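Side-chain contacts in ATP-dependent DNA helicase (Mycobacterium smegmatis, PDB 5V9X), which probably couples ATP hydrolysis to 3'-to-5' movement along single-stranded DNA, unwinding RNA:DNA hybrids in its path: residues R353-S358 and E362-V367; R301-L306 and A378-S383; V113-R118 and D370-R375. All blocks are in the same frame, centred on the assembly; numbering follows the deposited sequence.

Contact 1 of 3, residues R353-S358 and E362-V367; sequences RAHHGS and EQRAQV. With nucleotides of chain B.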
loop_
_atom_site.group_PDB
_atom_site.type_symbol
_atom_site.label_atom_id
_atom_site.label_comp_id
_atom_site.label_asym_id
_atom_site.label_seq_id
_atom_site.Cartn_x
_atom_site.Cartn_y
_atom_site.Cartn_z
ATOM N N ARG A 353 1.193 10.318 -21.568
ATOM C CA ARG A 353 2.513 9.756 -21.323
ATOM C C ARG A 353 2.485 8.982 -20.012
ATOM O O ARG A 353 1.681 9.268 -19.119
ATOM C CB ARG A 353 3.600 10.836 -21.293
ATOM C CG ARG A 353 4.153 11.187 -22.666
ATOM C CD ARG A 353 5.448 11.963 -22.554
ATOM N NE ARG A 353 5.224 13.351 -22.164
ATOM C CZ ARG A 353 6.149 14.126 -21.608
ATOM N NH1 ARG A 353 7.360 13.641 -21.364
ATOM N NH2 ARG A 353 5.863 15.380 -21.287
ATOM N N ALA A 354 3.375 8.000 -19.906
ATOM C CA ALA A 354 3.391 7.091 -18.770
ATOM C C ALA A 354 4.261 7.625 -17.638
ATOM O O ALA A 354 5.245 8.336 -17.858
ATOM C CB ALA A 354 3.895 5.712 -19.199
ATOM N N HIS A 355 3.881 7.268 -16.411
ATOM C CA HIS A 355 4.692 7.532 -15.227
ATOM C C HIS A 355 4.558 6.344 -14.289
ATOM O O HIS A 355 3.457 6.055 -13.811
ATOM C CB HIS A 355 4.265 8.822 -14.518
ATOM C CG HIS A 355 5.261 9.316 -13.516
ATOM N ND1 HIS A 355 5.339 8.818 -12.233
ATOM C CD2 HIS A 355 6.227 10.262 -13.610
ATOM C CE1 HIS A 355 6.308 9.436 -11.580
ATOM N NE2 HIS A 355 6.862 10.317 -12.393
ATOM N N HIS A 356 5.667 5.655 -14.036
ATOM C CA HIS A 356 5.702 4.558 -13.073
ATOM C C HIS A 356 7.164 4.240 -12.770
ATOM O O HIS A 356 8.082 4.854 -13.322
ATOM C CB HIS A 356 4.945 3.328 -13.583
ATOM C CG HIS A 356 5.408 2.833 -14.917
ATOM N ND1 HIS A 356 6.522 2.036 -15.071
ATOM C CD2 HIS A 356 4.897 3.010 -16.158
ATOM C CE1 HIS A 356 6.680 1.747 -16.351
ATOM N NE2 HIS A 356 5.707 2.325 -17.032
ATOM N N GLY A 357 7.365 3.260 -11.885
ATOM C CA GLY A 357 8.699 2.977 -11.378
ATOM C C GLY A 357 9.691 2.547 -12.442
ATOM O O GLY A 357 10.890 2.813 -12.316
ATOM N N SER A 358 9.219 1.878 -13.493
ATOM C CA SER A 358 10.121 1.395 -14.532
ATOM C C SER A 358 10.437 2.447 -15.589
ATOM O O SER A 358 11.291 2.201 -16.447
ATOM C CB SER A 358 9.536 0.148 -15.196
ATOM O OG SER A 358 9.521 -0.942 -14.289
ATOM N N GLU A 362 14.792 10.447 -16.136
ATOM C CA GLU A 362 14.752 11.558 -17.083
ATOM C C GLU A 362 13.359 11.725 -17.675
ATOM O O GLU A 362 12.816 12.836 -17.709
ATOM C CB GLU A 362 15.787 11.345 -18.190
ATOM C CG GLU A 362 17.233 11.317 -17.710
ATOM C CD GLU A 362 17.658 9.958 -17.182
ATOM O OE1 GLU A 362 16.869 8.995 -17.302
ATOM O OE2 GLU A 362 18.782 9.850 -16.648
ATOM N N GLN A 363 12.760 10.628 -18.147
ATOM C CA GLN A 363 11.400 10.700 -18.673
ATOM C C GLN A 363 10.399 11.014 -17.568
ATOM O O GLN A 363 9.439 11.761 -17.789
ATOM C CB GLN A 363 11.041 9.393 -19.377
ATOM C CG GLN A 363 11.948 9.047 -20.548
ATOM C CD GLN A 363 11.784 7.612 -21.010
ATOM O OE1 GLN A 363 10.701 7.035 -20.913
ATOM N NE2 GLN A 363 12.867 7.025 -21.507
ATOM N N ARG A 364 10.605 10.452 -16.371
ATOM C CA ARG A 364 9.748 10.785 -15.236
ATOM C C ARG A 364 9.809 12.273 -14.916
ATOM O O ARG A 364 8.779 12.898 -14.635
ATOM C CB ARG A 364 10.148 9.963 -14.008
ATOM C CG ARG A 364 9.554 8.561 -13.955
ATOM C CD ARG A 364 10.268 7.689 -12.925
ATOM N NE ARG A 364 10.064 8.146 -11.554
ATOM C CZ ARG A 364 9.202 7.595 -10.702
ATOM N NH1 ARG A 364 8.461 6.562 -11.081
ATOM N NH2 ARG A 364 9.082 8.072 -9.470
ATOM N N ALA A 365 11.009 12.859 -14.956
ATOM C CA ALA A 365 11.153 14.275 -14.627
ATOM C C ALA A 365 10.417 15.156 -15.627
ATOM O O ALA A 365 9.782 16.146 -15.243
ATOM C CB ALA A 365 12.634 14.652 -14.568
ATOM N N GLN A 366 10.486 14.813 -16.917
ATOM C CA GLN A 366 9.792 15.609 -17.924
ATOM C C GLN A 366 8.280 15.460 -17.817
ATOM O O GLN A 366 7.542 16.406 -18.120
ATOM C CB GLN A 366 10.265 15.222 -19.326
ATOM C CG GLN A 366 11.745 15.472 -19.581
ATOM C CD GLN A 366 12.116 16.946 -19.535
ATOM O OE1 GLN A 366 11.254 17.824 -19.615
ATOM N NE2 GLN A 366 13.411 17.222 -19.409
ATOM N N VAL A 367 7.801 14.289 -17.393
ATOM C CA VAL A 367 6.365 14.090 -17.228
ATOM C C VAL A 367 5.839 14.927 -16.067
ATOM O O VAL A 367 4.777 15.551 -16.165
ATOM C CB VAL A 367 6.054 12.593 -17.045
ATOM C CG1 VAL A 367 4.618 12.395 -16.590
ATOM C CG2 VAL A 367 6.303 11.841 -18.343
ATOM P P DT B 8 5.658 1.621 -9.127
ATOM O OP1 DT B 8 5.601 2.778 -10.043
ATOM O OP2 DT B 8 6.526 0.470 -9.458
ATOM O "O5'" DT B 8 6.053 2.135 -7.665
ATOM C "C5'" DT B 8 5.193 3.033 -6.971
ATOM C "C4'" DT B 8 5.512 3.046 -5.487
ATOM O "O4'" DT B 8 5.081 1.815 -4.881
ATOM C "C3'" DT B 8 6.992 3.150 -5.152
ATOM O "O3'" DT B 8 7.327 4.506 -4.924
ATOM C "C2'" DT B 8 7.151 2.304 -3.870
ATOM C "C1'" DT B 8 5.775 1.657 -3.673
ATOM N N1 DT B 8 5.833 0.202 -3.349
ATOM C C2 DT B 8 5.413 -0.226 -2.112
ATOM O O2 DT B 8 4.989 0.526 -1.254
ATOM N N3 DT B 8 5.504 -1.578 -1.914
ATOM C C4 DT B 8 5.967 -2.525 -2.811
ATOM O O4 DT B 8 6.012 -3.721 -2.538
ATOM C C5 DT B 8 6.394 -2.007 -4.089
ATOM C C7 DT B 8 6.913 -2.937 -5.143
ATOM C C6 DT B 8 6.307 -0.685 -4.293
#
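R364 NH1 approaches the backbone oxygen of H356, 2.8 Å from NH1 to O, in a weak hydrogen bond with an N-H...O angle of 149°; the oxygen lies at the edge of the guanidinium, near its plane. The bond ties the loop after strand 352-355 to helix 361-372, the first two elements of a beta-alpha-beta unit in the C-terminal helicase domain. A bend at chi3 (66°) folds the arginine chain, bringing the group against H355: CE1 of the histidine sits 3.5 Å from the guanidinium plane, over its centre, and the two planes are 37° apart. Farther back, R364 CG makes a CH-pi contact over the H355 ring, 3.9 Å from the centroid. Histidine suits this place because it offers a flat face while its nitrogens hydrogen-bond to other residues, NE2 to E368 and ND1 to S384, which should fix the ring's rotation. R364 also packs on a DNA phosphate, as befits a long cationic side chain beside the nucleic acid. G357, having no side chain, donates a hydrogen bond from its backbone N to OP1 of DT8 of chain B (2.6 Å). At the other end V367 supplies a compact, branched surface. Its CG1 meets H355 CB and CD2, while CG2 lies over one face of the R353 guanidinium, near its rim, and R353 NH2 forms a salt bridge with D370 OD2.

Contact 2 of 3, residues R301-L306 and A378-S383; sequences RLAERL and AVVATS. With nucleotides of chain B.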
loop_
_atom_site.group_PDB
_atom_site.type_symbol
_atom_site.label_atom_id
_atom_site.label_comp_id
_atom_site.label_asym_id
_atom_site.label_seq_id
_atom_site.Cartn_x
_atom_site.Cartn_y
_atom_site.Cartn_z
ATOM N N ARG A 301 2.345 -2.504 -16.593
ATOM C CA ARG A 301 2.065 -2.949 -17.956
ATOM C C ARG A 301 0.779 -2.330 -18.488
ATOM O O ARG A 301 0.711 -1.937 -19.659
ATOM C CB ARG A 301 1.993 -4.476 -18.012
ATOM C CG ARG A 301 3.349 -5.154 -18.177
ATOM C CD ARG A 301 3.216 -6.666 -18.286
ATOM N NE ARG A 301 2.753 -7.271 -17.039
ATOM C CZ ARG A 301 2.490 -8.565 -16.884
ATOM N NH1 ARG A 301 2.641 -9.404 -17.901
ATOM N NH2 ARG A 301 2.073 -9.022 -15.710
ATOM N N LEU A 302 -0.252 -2.227 -17.647
ATOM C CA LEU A 302 -1.494 -1.602 -18.091
ATOM C C LEU A 302 -1.298 -0.116 -18.362
ATOM O O LEU A 302 -1.912 0.438 -19.280
ATOM C CB LEU A 302 -2.598 -1.817 -17.059
ATOM C CG LEU A 302 -3.995 -1.351 -17.482
ATOM C CD1 LEU A 302 -4.510 -2.179 -18.649
ATOM C CD2 LEU A 302 -4.967 -1.404 -16.313
ATOM N N ALA A 303 -0.446 0.545 -17.573
ATOM C CA ALA A 303 -0.167 1.961 -17.796
ATOM C C ALA A 303 0.525 2.182 -19.139
ATOM O O ALA A 303 0.166 3.094 -19.894
ATOM C CB ALA A 303 0.682 2.513 -16.651
ATOM N N GLU A 304 1.529 1.356 -19.450
ATOM C CA GLU A 304 2.151 1.413 -20.769
ATOM C C GLU A 304 1.136 1.113 -21.865
ATOM O O GLU A 304 1.126 1.772 -22.912
ATOM C CB GLU A 304 3.318 0.427 -20.850
ATOM C CG GLU A 304 4.476 0.718 -19.908
ATOM C CD GLU A 304 5.297 1.920 -20.334
ATOM O OE1 GLU A 304 5.919 2.554 -19.457
ATOM O OE2 GLU A 304 5.322 2.231 -21.546
ATOM N N ARG A 305 0.272 0.122 -21.637
ATOM C CA ARG A 305 -0.734 -0.246 -22.628
ATOM C C ARG A 305 -1.691 0.908 -22.904
ATOM O O ARG A 305 -1.883 1.307 -24.057
ATOM C CB ARG A 305 -1.512 -1.469 -22.150
ATOM C CG ARG A 305 -1.028 -2.796 -22.689
ATOM C CD ARG A 305 -2.104 -3.837 -22.468
ATOM N NE ARG A 305 -3.377 -3.387 -23.024
ATOM C CZ ARG A 305 -4.564 -3.872 -22.674
ATOM N NH1 ARG A 305 -4.650 -4.824 -21.756
ATOM N NH2 ARG A 305 -5.666 -3.398 -23.239
ATOM N N LEU A 306 -2.312 1.445 -21.851
ATOM C CA LEU A 306 -3.289 2.514 -22.031
ATOM C C LEU A 306 -2.661 3.737 -22.681
ATOM O O LEU A 306 -3.272 4.362 -23.556
ATOM C CB LEU A 306 -3.915 2.884 -20.688
ATOM C CG LEU A 306 -5.029 1.957 -20.205
ATOM C CD1 LEU A 306 -5.425 2.294 -18.778
ATOM C CD2 LEU A 306 -6.231 2.055 -21.134
ATOM N N ALA A 378 -2.628 14.568 -20.258
ATOM C CA ALA A 378 -2.958 13.313 -19.602
ATOM C C ALA A 378 -1.673 12.589 -19.231
ATOM O O ALA A 378 -0.704 12.594 -19.995
ATOM C CB ALA A 378 -3.827 12.423 -20.495
ATOM N N VAL A 379 -1.674 11.977 -18.050
ATOM C CA VAL A 379 -0.605 11.089 -17.615
ATOM C C VAL A 379 -1.244 9.815 -17.086
ATOM O O VAL A 379 -2.196 9.873 -16.300
ATOM C CB VAL A 379 0.298 11.742 -16.548
ATOM C CG1 VAL A 379 -0.536 12.400 -15.460
ATOM C CG2 VAL A 379 1.251 10.713 -15.949
ATOM N N VAL A 380 -0.743 8.670 -17.537
ATOM C CA VAL A 380 -1.220 7.367 -17.090
ATOM C C VAL A 380 -0.216 6.846 -16.071
ATOM O O VAL A 380 0.890 6.430 -16.433
ATOM C CB VAL A 380 -1.392 6.392 -18.261
ATOM C CG1 VAL A 380 -2.056 5.109 -17.787
ATOM C CG2 VAL A 380 -2.199 7.040 -19.377
ATOM N N ALA A 381 -0.592 6.860 -14.798
ATOM C CA ALA A 381 0.341 6.588 -13.717
ATOM C C ALA A 381 -0.110 5.406 -12.868
ATOM O O ALA A 381 -1.283 5.023 -12.859
ATOM C CB ALA A 381 0.517 7.820 -12.820
ATOM N N THR A 382 0.853 4.832 -12.154
ATOM C CA THR A 382 0.580 3.874 -11.094
ATOM C C THR A 382 0.425 4.645 -9.781
ATOM O O THR A 382 0.162 5.851 -9.784
ATOM C CB THR A 382 1.694 2.826 -11.029
ATOM O OG1 THR A 382 2.949 3.475 -10.783
ATOM C CG2 THR A 382 1.771 2.044 -12.331
ATOM N N SER A 383 0.604 3.968 -8.643
ATOM C CA SER A 383 0.591 4.653 -7.355
ATOM C C SER A 383 1.782 5.587 -7.170
ATOM O O SER A 383 1.891 6.218 -6.113
ATOM C CB SER A 383 0.552 3.631 -6.219
ATOM O OG SER A 383 1.649 2.737 -6.299
ATOM P P DC B 7 2.852 -3.878 -10.671
ATOM O OP1 DC B 7 2.847 -3.699 -12.138
ATOM O OP2 DC B 7 3.688 -4.932 -10.059
ATOM O "O5'" DC B 7 3.232 -2.487 -10.012
ATOM C "C5'" DC B 7 2.253 -1.466 -9.952
ATOM C "C4'" DC B 7 2.462 -0.602 -8.731
ATOM O "O4'" DC B 7 2.041 -1.312 -7.556
ATOM C "C3'" DC B 7 3.914 -0.225 -8.471
ATOM O "O3'" DC B 7 4.155 1.086 -8.947
ATOM C "C2'" DC B 7 4.066 -0.310 -6.942
ATOM C "C1'" DC B 7 2.681 -0.732 -6.454
ATOM N N1 DC B 7 2.732 -1.724 -5.350
ATOM C C2 DC B 7 2.364 -1.339 -4.059
ATOM O O2 DC B 7 1.990 -0.175 -3.862
ATOM N N3 DC B 7 2.423 -2.253 -3.058
ATOM C C4 DC B 7 2.835 -3.495 -3.316
ATOM N N4 DC B 7 2.877 -4.363 -2.298
ATOM C C5 DC B 7 3.219 -3.903 -4.626
ATOM C C6 DC B 7 3.154 -2.996 -5.603
ATOM P P DT B 8 5.658 1.621 -9.127
ATOM O OP1 DT B 8 5.601 2.778 -10.043
ATOM O OP2 DT B 8 6.526 0.470 -9.458
ATOM O "O5'" DT B 8 6.053 2.135 -7.665
ATOM C "C5'" DT B 8 5.193 3.033 -6.971
ATOM C "C4'" DT B 8 5.512 3.046 -5.487
ATOM O "O4'" DT B 8 5.081 1.815 -4.881
ATOM C "C3'" DT B 8 6.992 3.150 -5.152
ATOM O "O3'" DT B 8 7.327 4.506 -4.924
ATOM C "C2'" DT B 8 7.151 2.304 -3.870
ATOM C "C1'" DT B 8 5.775 1.657 -3.673
ATOM N N1 DT B 8 5.833 0.202 -3.349
ATOM C C2 DT B 8 5.413 -0.226 -2.112
ATOM O O2 DT B 8 4.989 0.526 -1.254
ATOM N N3 DT B 8 5.504 -1.578 -1.914
ATOM C C4 DT B 8 5.967 -2.525 -2.811
ATOM O O4 DT B 8 6.012 -3.721 -2.538
ATOM C C5 DT B 8 6.394 -2.007 -4.089
ATOM C C7 DT B 8 6.913 -2.937 -5.143
ATOM C C6 DT B 8 6.307 -0.685 -4.293
#
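Neither A303 nor V380 brings a flat side chain to the place where they meet, so no ring or guanidinium is stacked between helix 300-318 and strand 378-381. Flat groups belong to other flanks of the helix: the R305 guanidinium has L302 CD1 over one face, 4.1 Å from its plane and near the rim. It also forms a cation-pi pair with W276 and a salt bridge with a DNA phosphate.

No hydrogen bond crosses the contact; the side chains that meet are aliphatic. V380 directs CG1 at the helix, anti to its own backbone nitrogen (chi1 -173°), and this one methyl does nearly all the touching. It comes within 3.9 Å of A303 CB and also lies against the A303 backbone oxygen, 3.7 Å from it, and L306 CB adds a flank 4.1 Å from V380 CG1. Alanine suits the spot because its small side chain lets helix and strand backbones draw close, with the CA atoms of A303 and V380 5.6 Å apart. Valine, beta-branched and at home in a strand, packs against the helix, where T307 and L310 also meet it.

Just past the strand, T382 has two roles. Its CG2 faces A303 CB at the long distance of 4.5 Å, whereas OG1, set between the backbone N and the carbonyl carbon (chi1 59°), donates a hydrogen bond to OP1 of DT8 of chain B, 2.8 Å away. A weak bond joins OG1 to S384 as well. The helix over the strand is that of a RecA-like domain, and the phosphate-binding threonine after the strand is consistent with helicase motif V.

Contact 3 of 3, residues V113-R118 and D370-R375; sequences VERNLR and DLKSGR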
loop_
_atom_site.group_PDB
_atom_site.type_symbol
_atom_site.label_atom_id
_atom_site.label_comp_id
_atom_site.label_asym_id
_atom_site.label_seq_id
_atom_site.Cartn_x
_atom_site.Cartn_y
_atom_site.Cartn_z
ATOM N N VAL A 113 7.555 18.429 -3.430
ATOM C CA VAL A 113 7.696 19.250 -2.232
ATOM C C VAL A 113 8.862 20.219 -2.386
ATOM O O VAL A 113 8.773 21.385 -1.980
ATOM C CB VAL A 113 7.856 18.363 -0.984
ATOM C CG1 VAL A 113 8.174 19.211 0.233
ATOM C CG2 VAL A 113 6.594 17.561 -0.740
ATOM N N GLU A 114 9.971 19.757 -2.975
ATOM C CA GLU A 114 11.117 20.640 -3.170
ATOM C C GLU A 114 10.749 21.830 -4.040
ATOM O O GLU A 114 11.130 22.969 -3.745
ATOM C CB GLU A 114 12.286 19.878 -3.792
ATOM C CG GLU A 114 13.473 20.779 -4.104
ATOM C CD GLU A 114 14.593 20.074 -4.840
ATOM O OE1 GLU A 114 14.309 19.119 -5.593
ATOM O OE2 GLU A 114 15.762 20.480 -4.664
ATOM N N ARG A 115 10.003 21.584 -5.118
ATOM C CA ARG A 115 9.608 22.669 -6.007
ATOM C C ARG A 115 8.628 23.615 -5.323
ATOM O O ARG A 115 8.720 24.837 -5.489
ATOM C CB ARG A 115 9.003 22.094 -7.285
ATOM C CG ARG A 115 8.551 23.138 -8.278
ATOM C CD ARG A 115 8.298 22.525 -9.637
ATOM N NE ARG A 115 7.984 23.548 -10.628
ATOM C CZ ARG A 115 7.855 23.319 -11.929
ATOM N NH1 ARG A 115 8.013 22.093 -12.412
ATOM N NH2 ARG A 115 7.569 24.320 -12.749
ATOM N N ASN A 116 7.691 23.071 -4.544
ATOM C CA ASN A 116 6.673 23.894 -3.902
ATOM C C ASN A 116 7.197 24.669 -2.702
ATOM O O ASN A 116 6.560 25.644 -2.288
ATOM C CB ASN A 116 5.488 23.029 -3.474
ATOM C CG ASN A 116 4.496 22.811 -4.599
ATOM O OD1 ASN A 116 4.701 21.968 -5.470
ATOM N ND2 ASN A 116 3.409 23.579 -4.586
ATOM N N LEU A 117 8.331 24.265 -2.125
ATOM C CA LEU A 117 8.922 25.059 -1.055
ATOM C C LEU A 117 9.564 26.338 -1.570
ATOM O O LEU A 117 9.946 27.191 -0.762
ATOM C CB LEU A 117 9.957 24.237 -0.287
ATOM C CG LEU A 117 9.425 23.167 0.664
ATOM C CD1 LEU A 117 10.577 22.367 1.243
ATOM C CD2 LEU A 117 8.591 23.792 1.772
ATOM N N ARG A 118 9.695 26.489 -2.889
ATOM C CA ARG A 118 10.264 27.715 -3.431
ATOM C C ARG A 118 9.327 28.900 -3.235
ATOM O O ARG A 118 9.793 30.028 -3.049
ATOM C CB ARG A 118 10.598 27.523 -4.909
ATOM C CG ARG A 118 11.650 26.454 -5.161
ATOM C CD ARG A 118 12.115 26.461 -6.607
ATOM N NE ARG A 118 13.509 26.038 -6.735
ATOM C CZ ARG A 118 13.897 24.798 -7.015
ATOM N NH1 ARG A 118 12.995 23.842 -7.206
ATOM N NH2 ARG A 118 15.188 24.513 -7.109
ATOM N N ASP A 370 6.062 18.791 -17.227
ATOM C CA ASP A 370 5.014 19.154 -18.176
ATOM C C ASP A 370 3.620 19.026 -17.574
ATOM O O ASP A 370 2.691 19.688 -18.049
ATOM C CB ASP A 370 5.127 18.299 -19.438
ATOM C CG ASP A 370 6.355 18.635 -20.257
ATOM O OD1 ASP A 370 6.937 19.717 -20.035
ATOM O OD2 ASP A 370 6.739 17.820 -21.123
ATOM N N LEU A 371 3.454 18.191 -16.546
ATOM C CA LEU A 371 2.190 18.140 -15.822
ATOM C C LEU A 371 2.044 19.331 -14.886
ATOM O O LEU A 371 0.952 19.899 -14.761
ATOM C CB LEU A 371 2.086 16.833 -15.036
ATOM C CG LEU A 371 0.792 16.562 -14.268
ATOM C CD1 LEU A 371 -0.385 16.462 -15.224
ATOM C CD2 LEU A 371 0.923 15.293 -13.444
ATOM N N LYS A 372 3.136 19.716 -14.219
ATOM C CA LYS A 372 3.111 20.871 -13.330
ATOM C C LYS A 372 2.695 22.138 -14.067
ATOM O O LYS A 372 2.024 23.001 -13.489
ATOM C CB LYS A 372 4.488 21.054 -12.685
ATOM C CG LYS A 372 4.514 21.980 -11.478
ATOM C CD LYS A 372 3.808 21.351 -10.289
ATOM C CE LYS A 372 4.102 22.094 -8.999
ATOM N NZ LYS A 372 3.533 21.384 -7.818
ATOM N N SER A 373 3.067 22.263 -15.341
ATOM C CA SER A 373 2.768 23.448 -16.133
ATOM C C SER A 373 1.511 23.299 -16.983
ATOM O O SER A 373 1.131 24.252 -17.672
ATOM C CB SER A 373 3.959 23.790 -17.033
ATOM O OG SER A 373 4.220 22.738 -17.946
ATOM N N GLY A 374 0.860 22.141 -16.956
ATOM C CA GLY A 374 -0.312 21.919 -17.772
ATOM C C GLY A 374 -0.036 21.638 -19.232
ATOM O O GLY A 374 -0.989 21.409 -19.988
ATOM N N ARG A 375 1.233 21.654 -19.655
ATOM C CA ARG A 375 1.567 21.314 -21.036
ATOM C C ARG A 375 1.080 19.915 -21.394
ATOM O O ARG A 375 0.657 19.667 -22.530
ATOM C CB ARG A 375 3.078 21.413 -21.251
ATOM C CG ARG A 375 3.648 22.814 -21.153
ATOM C CD ARG A 375 3.640 23.508 -22.501
ATOM N NE ARG A 375 4.247 24.834 -22.431
ATOM C CZ ARG A 375 4.224 25.718 -23.423
ATOM N NH1 ARG A 375 3.625 25.419 -24.568
ATOM N NH2 ARG A 375 4.799 26.904 -23.269
#
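The backbones of R115 and K372 stay well apart, their CA atoms 10.0 Å from each other, so long side chains must span the distance. The contact bridges the two RecA-like domains of the helicase, joining helix 107-116 of the DEAD/DEAH-box part to the end of helix 361-372 in the C-terminal part. K372 does most of the work. Its chain leaves with CG anti to the backbone N (chi1 -165°), bends at chi2 (70°), then runs out nearly straight to the other domain. There NZ donates to N116 OD1, approaching in the carbonyl plane on a lone pair. Asparagine suits the end of the bond, its short amide offering OD1 to the lysine while ND2 makes a weak bond to D390. The same ammonium forms a salt bridge with D112 and a hydrogen bond with the backbone oxygen of D390, three oxygen partners that probably stabilise its charge. R115, extended from CG to NE, runs alongside, pointing the other way, and lays one guanidinium face on the lysine's aliphatic part, K372 CG centred 3.6 Å off the plane. Methylene groups thus meet the arginine: R115 NE and K372 NZ remain 5.7 Å apart. The helix ends at K372, and G374, two residues on, is the first to leave helical backbone angles, with a positive phi that glycine adopts easily. N116's side chain lies about 5 Å from the bound AMP-PNP, and its OD1 sits 2.7 Å from K372 NZ.

How the contacts relate
From the N terminus, residues 113-118 come first, in the N-terminal helicase domain, and wait until 370-375 for their partner, so contact 3 closes a long loop between two domains. Residues 301-306 open contact 2 inside that loop, but it closes only at 378-383, beyond the end of contact 3; the two therefore cross. Contact 1, 353-358 with 362-367, is a short local closure enclosed by both. Helix 361-372 serves contacts 1 and 3, while neighbouring parallel strands 352-355 and 378-381 link contacts 1 and 2, reinforced by H356 and E304. Together they connect the DNA-facing end of the C-terminal sheet to the nucleotide-side domain boundary.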